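PDB 3I18: Lmo2051 protein from Listeria monocytogenes, which is probably a membrane-bound, ATP-dependent serine protease, represented here by its PDZ domain. Local coordinates for residues V9-K15 with G86-V90; V18-L24 with A70-T75; D28-D34 with V57-H63; I48-V53 with G81-I85. One frame throughout, in Å; residues are numbered along the deposited sequence.

Interaction 1. Residues V9-K15 with G86-V90. Unlike the reference sequence in segment 9-15: Met12 (reference Leu).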
loop_
_atom_site.group_PDB
_atom_site.type_symbol
_atom_site.label_atom_id
_atom_site.label_comp_id
_atom_site.label_asym_id
_atom_site.label_seq_id
_atom_site.Cartn_x
_atom_site.Cartn_y
_atom_site.Cartn_z
ATOM N N VAL A 9 4.014 1.946 -6.459
ATOM C CA VAL A 9 2.574 2.056 -6.661
ATOM C C VAL A 9 2.035 3.413 -6.191
ATOM O O VAL A 9 2.377 3.882 -5.109
ATOM C CB VAL A 9 1.828 0.911 -5.920
ATOM C CG1 VAL A 9 2.081 0.995 -4.420
ATOM C CG2 VAL A 9 0.342 0.987 -6.208
ATOM N N TYR A 10 1.203 4.048 -7.015
ATOM C CA TYR A 10 0.618 5.338 -6.650
ATOM C C TYR A 10 -0.753 5.130 -6.023
ATOM O O TYR A 10 -1.600 4.426 -6.577
ATOM C CB TYR A 10 0.483 6.249 -7.875
ATOM C CG TYR A 10 1.802 6.732 -8.430
ATOM C CD1 TYR A 10 2.536 5.948 -9.319
ATOM C CD2 TYR A 10 2.333 7.962 -8.041
ATOM C CE1 TYR A 10 3.768 6.378 -9.806
ATOM C CE2 TYR A 10 3.566 8.400 -8.519
ATOM C CZ TYR A 10 4.274 7.604 -9.397
ATOM O OH TYR A 10 5.500 8.030 -9.861
ATOM N N VAL A 11 -0.963 5.741 -4.862
ATOM C CA VAL A 11 -2.228 5.631 -4.144
ATOM C C VAL A 11 -3.275 6.527 -4.806
ATOM O O VAL A 11 -3.004 7.688 -5.104
ATOM C CB VAL A 11 -2.061 6.064 -2.668
ATOM C CG1 VAL A 11 -3.397 5.995 -1.944
ATOM C CG2 VAL A 11 -1.041 5.169 -1.982
HETATM N N MSE A 12 -4.470 5.994 -5.034
HETATM C CA MSE A 12 -5.519 6.778 -5.676
HETATM C C MSE A 12 -6.646 7.146 -4.734
HETATM O O MSE A 12 -7.370 8.113 -4.967
HETATM C CB MSE A 12 -6.088 6.022 -6.875
HETATM C CG MSE A 12 -7.249 6.731 -7.543
HETATM SE SE MSE A 12 -7.593 6.009 -9.261
HETATM C CE MSE A 12 -8.361 4.319 -8.718
ATOM N N SER A 13 -6.804 6.358 -3.679
ATOM C CA SER A 13 -7.839 6.596 -2.683
ATOM C C SER A 13 -7.479 5.849 -1.407
ATOM O O SER A 13 -6.875 4.780 -1.464
ATOM C CB SER A 13 -9.192 6.099 -3.187
ATOM O OG SER A 13 -10.174 6.198 -2.170
ATOM N N VAL A 14 -7.860 6.415 -0.266
ATOM C CA VAL A 14 -7.586 5.815 1.032
ATOM C C VAL A 14 -8.874 5.806 1.853
ATOM O O VAL A 14 -9.543 6.834 1.960
ATOM C CB VAL A 14 -6.515 6.630 1.807
ATOM C CG1 VAL A 14 -6.150 5.920 3.096
ATOM C CG2 VAL A 14 -5.269 6.832 0.934
ATOM N N LYS A 15 -9.247 4.655 2.409
ATOM C CA LYS A 15 -10.455 4.592 3.241
ATOM C C LYS A 15 -10.248 5.552 4.409
ATOM O O LYS A 15 -9.214 5.511 5.066
ATOM C CB LYS A 15 -10.660 3.181 3.794
ATOM C CG LYS A 15 -11.320 2.198 2.848
ATOM C CD LYS A 15 -11.305 0.807 3.461
ATOM C CE LYS A 15 -12.220 -0.139 2.720
ATOM N NZ LYS A 15 -13.645 0.209 2.962
ATOM N N GLY A 86 -6.120 -0.742 2.792
ATOM C CA GLY A 86 -7.339 0.045 2.703
ATOM C C GLY A 86 -7.212 1.168 1.698
ATOM O O GLY A 86 -7.660 2.284 1.956
ATOM N N ILE A 87 -6.618 0.869 0.544
ATOM C CA ILE A 87 -6.404 1.860 -0.504
ATOM C C ILE A 87 -6.662 1.307 -1.906
ATOM O O ILE A 87 -6.678 0.091 -2.115
ATOM C CB ILE A 87 -4.942 2.354 -0.485
ATOM C CG1 ILE A 87 -3.996 1.157 -0.649
ATOM C CG2 ILE A 87 -4.643 3.087 0.814
ATOM C CD1 ILE A 87 -2.508 1.504 -0.596
ATOM N N THR A 88 -6.883 2.201 -2.866
ATOM C CA THR A 88 -7.042 1.783 -4.253
ATOM C C THR A 88 -5.788 2.328 -4.927
ATOM O O THR A 88 -5.216 3.329 -4.476
ATOM C CB THR A 88 -8.310 2.373 -4.934
ATOM O OG1 THR A 88 -8.288 3.803 -4.857
ATOM C CG2 THR A 88 -9.572 1.848 -4.260
ATOM N N LEU A 89 -5.354 1.664 -5.990
ATOM C CA LEU A 89 -4.144 2.049 -6.711
ATOM C C LEU A 89 -4.455 2.483 -8.135
ATOM O O LEU A 89 -5.443 2.045 -8.724
ATOM C CB LEU A 89 -3.183 0.858 -6.762
ATOM C CG LEU A 89 -3.033 0.047 -5.466
ATOM C CD1 LEU A 89 -2.212 -1.213 -5.725
ATOM C CD2 LEU A 89 -2.392 0.905 -4.404
ATOM N N VAL A 90 -3.599 3.329 -8.697
ATOM C CA VAL A 90 -3.806 3.801 -10.063
ATOM C C VAL A 90 -3.826 2.641 -11.061
ATOM O O VAL A 90 -4.483 2.716 -12.100
ATOM C CB VAL A 90 -2.717 4.819 -10.464
ATOM C CG1 VAL A 90 -2.822 5.143 -11.948
ATOM C CG2 VAL A 90 -2.879 6.089 -9.641
#
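Val9 and Leu89 make the closest carbon-carbon contact between the side chains of V9-K15 and G86-V90. Val9 CG1 stands between N and C (chi1 61°), which puts CG2 anti to the backbone N and into the fork of Leu89. It lies 3.3 Å from Leu89 CD2 and almost as near CD1, closer than carbons usually pack, and the side chains cross at about a right angle. Farther along, Val14 and buried Ile87 run side by side, pointing the same way, with Val14 CG2 3.8 Å from Ile87 CG2; Ile30 packs against Val9, Val11 and Ile87. The end with Tyr10, Met12 and Val90 is looser. There the selenomethionine Met12 bends at its last torsion, bringing CE to 3.7 Å from Leu89 O; of the Tyr10 side chain it is CB that meets Val90 CG2, while the ring leads away, and Tyr10 O takes the Val90 N-H. Four backbone bonds join the edges, among them Met12 N to Thr88 O (2.8 Å) and a nearly straight Lys15 N to Gly86 O (2.9 Å). Met12 and Ser13 both face Thr88, a classic beta bulge, where Ser13 CB makes the close spot on this side, 3.0 Å from Thr88 OG1. Gly86 and Ile87 also bond through their backbones to His100 of the C-terminal tag, consistent with the Gly-Ile-Gly-Ile sequence at residues 84-87 being the carboxylate-binding loop of a PDZ domain.

Interaction 2. Residues V18-L24 with A70-T75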
loop_
_atom_site.group_PDB
_atom_site.type_symbol
_atom_site.label_atom_id
_atom_site.label_comp_id
_atom_site.label_asym_id
_atom_site.label_seq_id
_atom_site.Cartn_x
_atom_site.Cartn_y
_atom_site.Cartn_z
ATOM N N VAL A 18 -9.800 3.818 8.340
ATOM C CA VAL A 18 -8.826 2.757 8.581
ATOM C C VAL A 18 -7.491 3.365 9.002
ATOM O O VAL A 18 -7.238 4.544 8.760
ATOM C CB VAL A 18 -8.599 1.905 7.316
ATOM C CG1 VAL A 18 -9.900 1.233 6.899
ATOM C CG2 VAL A 18 -8.069 2.779 6.188
ATOM N N PRO A 19 -6.624 2.566 9.644
ATOM C CA PRO A 19 -5.326 3.081 10.077
ATOM C C PRO A 19 -4.557 3.800 8.972
ATOM O O PRO A 19 -3.888 4.799 9.228
ATOM C CB PRO A 19 -4.614 1.829 10.569
ATOM C CG PRO A 19 -5.744 1.041 11.176
ATOM C CD PRO A 19 -6.830 1.188 10.126
ATOM N N ALA A 20 -4.651 3.297 7.746
ATOM C CA ALA A 20 -3.947 3.920 6.629
ATOM C C ALA A 20 -4.291 5.405 6.462
ATOM O O ALA A 20 -3.449 6.195 6.038
ATOM C CB ALA A 20 -4.245 3.163 5.335
ATOM N N ALA A 21 -5.519 5.787 6.797
ATOM C CA ALA A 21 -5.943 7.176 6.655
ATOM C C ALA A 21 -5.156 8.134 7.546
ATOM O O ALA A 21 -5.174 9.345 7.331
ATOM C CB ALA A 21 -7.434 7.301 6.956
ATOM N N ASP A 22 -4.467 7.591 8.542
ATOM C CA ASP A 22 -3.691 8.405 9.462
ATOM C C ASP A 22 -2.232 8.514 9.010
ATOM O O ASP A 22 -1.408 9.114 9.697
ATOM C CB ASP A 22 -3.779 7.799 10.868
ATOM C CG ASP A 22 -4.132 8.827 11.930
ATOM O OD1 ASP A 22 -4.947 9.731 11.646
ATOM O OD2 ASP A 22 -3.608 8.716 13.057
ATOM N N VAL A 23 -1.926 7.947 7.843
ATOM C CA VAL A 23 -0.566 7.969 7.294
ATOM C C VAL A 23 -0.493 8.388 5.821
ATOM O O VAL A 23 0.186 9.356 5.473
ATOM C CB VAL A 23 0.106 6.572 7.394
ATOM C CG1 VAL A 23 1.471 6.599 6.723
ATOM C CG2 VAL A 23 0.231 6.147 8.841
ATOM N N LEU A 24 -1.188 7.648 4.960
ATOM C CA LEU A 24 -1.166 7.907 3.521
ATOM C C LEU A 24 -2.211 8.901 3.029
ATOM O O LEU A 24 -3.208 9.169 3.702
ATOM C CB LEU A 24 -1.340 6.583 2.761
ATOM C CG LEU A 24 -0.316 5.475 3.033
ATOM C CD1 LEU A 24 -0.757 4.190 2.366
ATOM C CD2 LEU A 24 1.057 5.912 2.529
ATOM N N ALA A 70 6.455 4.786 7.674
ATOM C CA ALA A 70 5.547 4.587 8.788
ATOM C C ALA A 70 4.966 3.191 8.753
ATOM O O ALA A 70 4.972 2.524 7.718
ATOM C CB ALA A 70 4.432 5.623 8.734
ATOM N N ASP A 71 4.473 2.751 9.901
ATOM C CA ASP A 71 3.864 1.440 10.014
ATOM C C ASP A 71 2.365 1.587 9.855
ATOM O O ASP A 71 1.773 2.573 10.308
ATOM C CB ASP A 71 4.153 0.817 11.383
ATOM C CG ASP A 71 5.578 0.357 11.526
ATOM O OD1 ASP A 71 6.111 -0.248 10.571
ATOM O OD2 ASP A 71 6.165 0.586 12.609
ATOM N N ILE A 72 1.750 0.605 9.208
ATOM C CA ILE A 72 0.311 0.631 9.010
ATOM C C ILE A 72 -0.224 -0.746 9.354
ATOM O O ILE A 72 0.326 -1.754 8.928
ATOM C CB ILE A 72 -0.043 0.991 7.554
ATOM C CG1 ILE A 72 0.563 2.355 7.209
ATOM C CG2 ILE A 72 -1.557 1.047 7.378
ATOM C CD1 ILE A 72 0.245 2.827 5.794
ATOM N N LYS A 73 -1.277 -0.784 10.162
ATOM C CA LYS A 73 -1.877 -2.051 10.545
ATOM C C LYS A 73 -2.837 -2.464 9.441
ATOM O O LYS A 73 -3.594 -1.638 8.919
ATOM C CB LYS A 73 -2.617 -1.909 11.880
ATOM C CG LYS A 73 -3.267 -3.191 12.393
ATOM C CD LYS A 73 -3.449 -3.151 13.907
ATOM C CE LYS A 73 -2.097 -3.173 14.616
ATOM N NZ LYS A 73 -2.220 -3.261 16.101
ATOM N N LEU A 74 -2.794 -3.740 9.077
ATOM C CA LEU A 74 -3.663 -4.256 8.025
ATOM C C LEU A 74 -5.051 -4.492 8.587
ATOM O O LEU A 74 -5.206 -4.886 9.741
ATOM C CB LEU A 74 -3.105 -5.567 7.477
ATOM C CG LEU A 74 -1.742 -5.468 6.781
ATOM C CD1 LEU A 74 -1.378 -6.821 6.214
ATOM C CD2 LEU A 74 -1.819 -4.430 5.664
ATOM N N THR A 75 -6.060 -4.237 7.764
ATOM C CA THR A 75 -7.443 -4.429 8.172
ATOM C C THR A 75 -8.072 -5.362 7.146
ATOM O O THR A 75 -7.397 -5.803 6.221
ATOM C CB THR A 75 -8.197 -3.073 8.214
ATOM O OG1 THR A 75 -9.497 -3.262 8.789
ATOM C CG2 THR A 75 -8.324 -2.487 6.817
HETATM O O HOH W 1 -5.338 0.243 7.448
#
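Ile72 reaches across from strand 66-76 and sends its two branches to different parts of V18-L24. With CG1 beside the backbone N (chi1 -58°), CG2 stands anti to N and lies against the Ala20 backbone, 3.8 Å from Ala20 CA, with the Ala20 methyl alongside. The other branch runs out extended, so that Ile72 CD1 meets Leu24 CD1 at 3.8 Å; these side chains cross at about a right angle. Val23 approaches Ile72 at a slant: CG1 sits 3.7 Å from Ala70 CB and also reaches Ile72 CD1, while CG2 lies near Ile72 CG1. The 3-10 turn of residues 19-22 occupies the place where PDZ domains carry their short first helix, between strands 9-14 and 29-33, and here it is laid against the sheet by aliphatic side chains. Tyr61 of the neighbouring strand 56-63 touches Val23 and Leu24, and Ile85 packs on Ala20 and Ile72, continuing the apolar layer. Toward the other end the packing thins. Pro19 brings CB to 4.0 Å from Lys73 O, and Val18 CG1 meets Thr75 CG2 with the side chains again nearly perpendicular. One water links the backbones, accepting from Ala20 N at 3.1 Å and donating to Lys73 O at 3.0 Å.

Interaction 3. Residues D28-D34 with V57-H63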
loop_
_atom_site.group_PDB
_atom_site.type_symbol
_atom_site.label_atom_id
_atom_site.label_comp_id
_atom_site.label_asym_id
_atom_site.label_seq_id
_atom_site.Cartn_x
_atom_site.Cartn_y
_atom_site.Cartn_z
ATOM N N ASP A 28 0.212 9.789 -3.050
ATOM C CA ASP A 28 1.474 9.290 -2.519
ATOM C C ASP A 28 1.983 8.099 -3.317
ATOM O O ASP A 28 1.204 7.318 -3.874
ATOM C CB ASP A 28 1.322 8.880 -1.048
ATOM C CG ASP A 28 1.047 10.058 -0.133
ATOM O OD1 ASP A 28 1.157 11.215 -0.586
ATOM O OD2 ASP A 28 0.723 9.829 1.048
ATOM N N LEU A 29 3.301 7.974 -3.382
ATOM C CA LEU A 29 3.928 6.868 -4.090
ATOM C C LEU A 29 4.553 5.941 -3.062
ATOM O O LEU A 29 5.389 6.364 -2.264
ATOM C CB LEU A 29 5.020 7.382 -5.034
ATOM C CG LEU A 29 5.930 6.325 -5.664
ATOM C CD1 LEU A 29 5.147 5.427 -6.607
ATOM C CD2 LEU A 29 7.062 7.019 -6.418
ATOM N N ILE A 30 4.137 4.680 -3.075
ATOM C CA ILE A 30 4.690 3.695 -2.148
ATOM C C ILE A 30 5.832 2.997 -2.876
ATOM O O ILE A 30 5.630 2.408 -3.938
ATOM C CB ILE A 30 3.637 2.657 -1.736
ATOM C CG1 ILE A 30 2.516 3.343 -0.943
ATOM C CG2 ILE A 30 4.293 1.565 -0.913
ATOM C CD1 ILE A 30 1.362 2.399 -0.561
ATOM N N THR A 31 7.030 3.066 -2.301
ATOM C CA THR A 31 8.217 2.481 -2.913
ATOM C C THR A 31 8.681 1.154 -2.331
ATOM O O THR A 31 9.306 0.361 -3.028
ATOM C CB THR A 31 9.393 3.479 -2.858
ATOM O OG1 THR A 31 9.651 3.845 -1.495
ATOM C CG2 THR A 31 9.057 4.731 -3.649
ATOM N N GLU A 32 8.379 0.910 -1.062
ATOM C CA GLU A 32 8.777 -0.335 -0.420
ATOM C C GLU A 32 7.782 -0.721 0.660
ATOM O O GLU A 32 7.142 0.134 1.274
ATOM C CB GLU A 32 10.177 -0.211 0.199
ATOM C CG GLU A 32 11.306 -0.044 -0.814
ATOM C CD GLU A 32 12.688 -0.238 -0.208
ATOM O OE1 GLU A 32 13.676 -0.228 -0.975
ATOM O OE2 GLU A 32 12.799 -0.399 1.025
ATOM N N ILE A 33 7.635 -2.023 0.856
ATOM C CA ILE A 33 6.752 -2.553 1.879
ATOM C C ILE A 33 7.568 -3.632 2.597
ATOM O O ILE A 33 8.131 -4.533 1.970
ATOM C CB ILE A 33 5.446 -3.121 1.256
ATOM C CG1 ILE A 33 4.522 -3.632 2.361
ATOM C CG2 ILE A 33 5.761 -4.224 0.249
ATOM C CD1 ILE A 33 3.101 -3.909 1.883
ATOM N N ASP A 34 7.651 -3.500 3.917
ATOM C CA ASP A 34 8.409 -4.408 4.768
ATOM C C ASP A 34 9.894 -4.490 4.397
ATOM O O ASP A 34 10.506 -5.562 4.404
ATOM C CB ASP A 34 7.746 -5.793 4.798
ATOM C CG ASP A 34 6.573 -5.848 5.770
ATOM O OD1 ASP A 34 5.869 -6.881 5.827
ATOM O OD2 ASP A 34 6.350 -4.859 6.499
ATOM N N VAL A 57 2.614 -3.568 8.604
ATOM C CA VAL A 57 3.542 -3.493 7.475
ATOM C C VAL A 57 4.277 -2.163 7.516
ATOM O O VAL A 57 3.695 -1.136 7.866
ATOM C CB VAL A 57 2.819 -3.615 6.098
ATOM C CG1 VAL A 57 2.235 -5.012 5.929
ATOM C CG2 VAL A 57 1.734 -2.566 5.969
ATOM N N LYS A 58 5.560 -2.182 7.173
ATOM C CA LYS A 58 6.359 -0.962 7.154
ATOM C C LYS A 58 6.243 -0.402 5.752
ATOM O O LYS A 58 6.545 -1.096 4.781
ATOM C CB LYS A 58 7.832 -1.256 7.470
ATOM C CG LYS A 58 8.720 -0.010 7.428
ATOM C CD LYS A 58 10.099 -0.251 8.035
ATOM C CE LYS A 58 10.878 -1.306 7.266
ATOM N NZ LYS A 58 12.246 -1.530 7.835
ATOM N N ILE A 59 5.805 0.848 5.645
ATOM C CA ILE A 59 5.622 1.470 4.341
ATOM C C ILE A 59 6.543 2.661 4.106
ATOM O O ILE A 59 6.584 3.586 4.920
ATOM C CB ILE A 59 4.150 1.952 4.157
ATOM C CG1 ILE A 59 3.177 0.773 4.260
ATOM C CG2 ILE A 59 3.983 2.621 2.801
ATOM C CD1 ILE A 59 3.284 -0.227 3.124
ATOM N N ASN A 60 7.307 2.621 3.013
ATOM C CA ASN A 60 8.170 3.744 2.650
ATOM C C ASN A 60 7.432 4.410 1.490
ATOM O O ASN A 60 7.093 3.753 0.503
ATOM C CB ASN A 60 9.563 3.285 2.172
ATOM C CG ASN A 60 10.447 2.781 3.303
ATOM O OD1 ASN A 60 10.402 1.611 3.666
ATOM N ND2 ASN A 60 11.255 3.675 3.868
ATOM N N TYR A 61 7.167 5.703 1.613
ATOM C CA TYR A 61 6.430 6.418 0.576
ATOM C C TYR A 61 6.862 7.871 0.502
ATOM O O TYR A 61 7.456 8.399 1.435
ATOM C CB TYR A 61 4.926 6.372 0.878
ATOM C CG TYR A 61 4.540 7.071 2.170
ATOM C CD1 TYR A 61 4.737 6.459 3.407
ATOM C CD2 TYR A 61 4.017 8.361 2.154
ATOM C CE1 TYR A 61 4.423 7.120 4.598
ATOM C CE2 TYR A 61 3.704 9.027 3.336
ATOM C CZ TYR A 61 3.909 8.402 4.549
ATOM O OH TYR A 61 3.603 9.059 5.720
ATOM N N LYS A 62 6.553 8.518 -0.615
ATOM C CA LYS A 62 6.890 9.918 -0.787
ATOM C C LYS A 62 5.599 10.712 -0.731
ATOM O O LYS A 62 4.629 10.380 -1.413
ATOM C CB LYS A 62 7.592 10.141 -2.132
ATOM C CG LYS A 62 6.801 9.629 -3.315
ATOM C CD LYS A 62 7.554 9.787 -4.626
ATOM C CE LYS A 62 7.707 11.243 -5.022
ATOM N NZ LYS A 62 8.278 11.366 -6.401
ATOM N N HIS A 63 5.583 11.742 0.111
ATOM C CA HIS A 63 4.419 12.608 0.261
ATOM C C HIS A 63 4.837 14.007 -0.167
ATOM O O HIS A 63 5.616 14.667 0.520
ATOM C CB HIS A 63 3.941 12.634 1.718
ATOM C CG HIS A 63 2.712 13.466 1.932
ATOM N ND1 HIS A 63 1.559 13.286 1.202
ATOM C CD2 HIS A 63 2.462 14.485 2.788
ATOM C CE1 HIS A 63 0.649 14.160 1.596
ATOM N NE2 HIS A 63 1.171 14.899 2.556
#
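With CG beside its backbone N (chi1 -67°), Asp28 turns its carboxylate along strand 57-63 to His63, whose ring is swung anti to its own N (chi1 -178°) to meet it. The two meet at one end of an antiparallel strand pair in the PDZ sheet. His63 ND1 donates to the syn side of Asp28 OD1 at 2.8 Å; the acceptor lies in the ring plane, yet carboxylate and ring are turned 82° apart. Asp28 OD2 takes His25 N, so both oxygens have a donor, and this probably favours the charged carboxylate. At the far end of the pair another aspartate does similar work: Asp34 OD2 accepts Lys58 N while its OD1 binds Tyr47 OH of helix 41-49, and Asp34 N returns a bond to Lys58 O. Between them Thr31 and Glu32 both face Asn60, a classic beta bulge. Asn60 O takes the Thr31 N-H at 2.9 Å and a weaker one from Glu32 N, and Asn60 N donates almost straight to Glu32 O at 3.0 Å. Inward, Ile30 crosses Ile59 at a slant, whereas Ile33 lies beside Ile59 and points the same way, with Ile33 CG1 3.7 Å from Ile59 CD1. Phe44 of helix 41-49 covers Ile30 and Ile33. On the outer face the aliphatic chain of Lys62 is pressed on Leu29 more closely than carbons usually pack: Leu29 CB lies 3.3 Å from Lys62 CG, and Leu29 CD2 is equally near Lys62 CD.

Interaction 4. Residues I48-V53 with G81-I85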
loop_
_atom_site.group_PDB
_atom_site.type_symbol
_atom_site.label_atom_id
_atom_site.label_comp_id
_atom_site.label_asym_id
_atom_site.label_seq_id
_atom_site.Cartn_x
_atom_site.Cartn_y
_atom_site.Cartn_z
ATOM N N ILE A 48 0.818 -8.448 0.401
ATOM C CA ILE A 48 -0.137 -8.061 1.435
ATOM C C ILE A 48 -1.043 -9.249 1.748
ATOM O O ILE A 48 -1.277 -9.568 2.914
ATOM C CB ILE A 48 -0.991 -6.849 0.974
ATOM C CG1 ILE A 48 -0.093 -5.609 0.815
ATOM C CG2 ILE A 48 -2.091 -6.583 1.982
ATOM C CD1 ILE A 48 -0.752 -4.453 0.091
ATOM N N HIS A 49 -1.527 -9.919 0.701
ATOM C CA HIS A 49 -2.410 -11.074 0.879
ATOM C C HIS A 49 -1.738 -12.245 1.591
ATOM O O HIS A 49 -2.422 -13.141 2.084
ATOM C CB HIS A 49 -2.951 -11.562 -0.467
ATOM C CG HIS A 49 -3.933 -10.631 -1.106
ATOM N ND1 HIS A 49 -4.692 -10.990 -2.198
ATOM C CD2 HIS A 49 -4.282 -9.355 -0.810
ATOM C CE1 HIS A 49 -5.468 -9.980 -2.547
ATOM N NE2 HIS A 49 -5.240 -8.976 -1.720
ATOM N N SER A 50 -0.409 -12.250 1.640
ATOM C CA SER A 50 0.306 -13.327 2.310
ATOM C C SER A 50 0.362 -13.051 3.805
ATOM O O SER A 50 0.850 -13.867 4.590
ATOM C CB SER A 50 1.730 -13.473 1.746
ATOM O OG SER A 50 2.597 -12.428 2.169
ATOM N N LYS A 51 -0.141 -11.888 4.203
ATOM C CA LYS A 51 -0.143 -11.518 5.611
ATOM C C LYS A 51 -1.515 -11.774 6.227
ATOM O O LYS A 51 -2.391 -12.364 5.589
ATOM C CB LYS A 51 0.251 -10.046 5.756
ATOM C CG LYS A 51 1.610 -9.752 5.155
ATOM C CD LYS A 51 2.674 -10.678 5.742
ATOM C CE LYS A 51 3.986 -10.581 4.977
ATOM N NZ LYS A 51 5.129 -11.227 5.700
ATOM N N LYS A 52 -1.696 -11.333 7.467
ATOM C CA LYS A 52 -2.957 -11.531 8.174
ATOM C C LYS A 52 -3.517 -10.207 8.645
ATOM O O LYS A 52 -2.765 -9.263 8.895
ATOM C CB LYS A 52 -2.746 -12.420 9.402
ATOM C CG LYS A 52 -2.165 -13.790 9.120
ATOM C CD LYS A 52 -1.285 -14.234 10.280
ATOM C CE LYS A 52 -2.030 -14.218 11.606
ATOM N NZ LYS A 52 -1.135 -14.592 12.743
ATOM N N VAL A 53 -4.843 -10.138 8.749
ATOM C CA VAL A 53 -5.504 -8.941 9.243
ATOM C C VAL A 53 -4.891 -8.718 10.620
ATOM O O VAL A 53 -4.688 -9.673 11.364
ATOM C CB VAL A 53 -7.032 -9.167 9.389
ATOM C CG1 VAL A 53 -7.682 -7.971 10.082
ATOM C CG2 VAL A 53 -7.655 -9.384 8.017
ATOM N N GLY A 81 -12.505 -11.557 4.379
ATOM C CA GLY A 81 -11.398 -11.424 5.311
ATOM C C GLY A 81 -10.030 -11.173 4.701
ATOM O O GLY A 81 -9.011 -11.310 5.382
ATOM N N THR A 82 -9.998 -10.801 3.426
ATOM C CA THR A 82 -8.730 -10.534 2.746
ATOM C C THR A 82 -8.040 -9.350 3.416
ATOM O O THR A 82 -8.650 -8.313 3.616
ATOM C CB THR A 82 -8.966 -10.199 1.269
ATOM O OG1 THR A 82 -9.666 -11.283 0.636
ATOM C CG2 THR A 82 -7.642 -9.973 0.563
ATOM N N PRO A 83 -6.753 -9.495 3.774
ATOM C CA PRO A 83 -5.994 -8.421 4.430
ATOM C C PRO A 83 -5.706 -7.302 3.437
ATOM O O PRO A 83 -5.511 -7.568 2.254
ATOM C CB PRO A 83 -4.700 -9.122 4.873
ATOM C CG PRO A 83 -5.020 -10.601 4.798
ATOM C CD PRO A 83 -5.913 -10.687 3.596
ATOM N N GLY A 84 -5.682 -6.062 3.919
ATOM C CA GLY A 84 -5.405 -4.936 3.051
ATOM C C GLY A 84 -5.030 -3.683 3.823
ATOM O O GLY A 84 -5.282 -3.581 5.023
ATOM N N ILE A 85 -4.408 -2.731 3.135
ATOM C CA ILE A 85 -4.023 -1.474 3.748
ATOM C C ILE A 85 -5.250 -0.565 3.782
ATOM O O ILE A 85 -5.404 0.265 4.682
ATOM C CB ILE A 85 -2.906 -0.789 2.930
ATOM C CG1 ILE A 85 -1.669 -1.676 2.913
ATOM C CG2 ILE A 85 -2.573 0.588 3.526
ATOM C CD1 ILE A 85 -0.568 -1.173 1.987
HETATM O O HOH W 2 -5.183 -6.286 -0.168
#
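Gly81 O meets a methyl of Val53, CG2, at 3.5 Å where the loop before strand 83-89 passes the segment after helix 41-49. In a PDZ domain this strand and helix flank the peptide-binding groove, and the present contact lies at the C-terminal end of the helix. Thr82 comes next. Its CG2, anti to the backbone N, sits over one face of the His49 ring, 3.7 Å from the ring centroid and 20° off the normal, displaced toward the rim: a CH-pi contact. OG1 of Thr82, on the other branch, bonds Asp78 OD1. Pro83 is the hub of the contact, buried against the turn that leaves the helix, with its CG 3.3 Å from Lys51 O and its CB facing Val53. Pro83 O accepts a hydrogen bond from a water at 2.8 Å, and this water lies in the plane of the His49 ring at its edge, where it takes a weak bond from His49 NE2. Gly84 CA lies 3.9 Å from Ile48 CG2. Ile85 then turns into the core, touching Leu74, and crosses Ile48 at about a right angle, with Ile85 CD1 3.8 Å from Ile48 CD1.

In the fold
All four contacts are partly buried: the centres of interactions 1 and 3 lie about 7 Å from the chain centre, interaction 2 about 9 Å and interaction 4 about 11 Å. Interactions 1 and 3 pair strands through backbone hydrogen bonds, each interrupted by a classic bulge; interaction 3 adds side-chain bonds from two aspartates. They are stitched together directly, Val9 O to Ile30 N and Val11 N to Asp28 O. Interactions 2 and 4 lay loops and a helix end on the sheet with a bridging water apiece, the first by aliphatic packing, the second also by a proline and a CH-pi contact. Strand 83-89 serves 1 and 4, and Ile85 of 4 reaches Ile59 of 3.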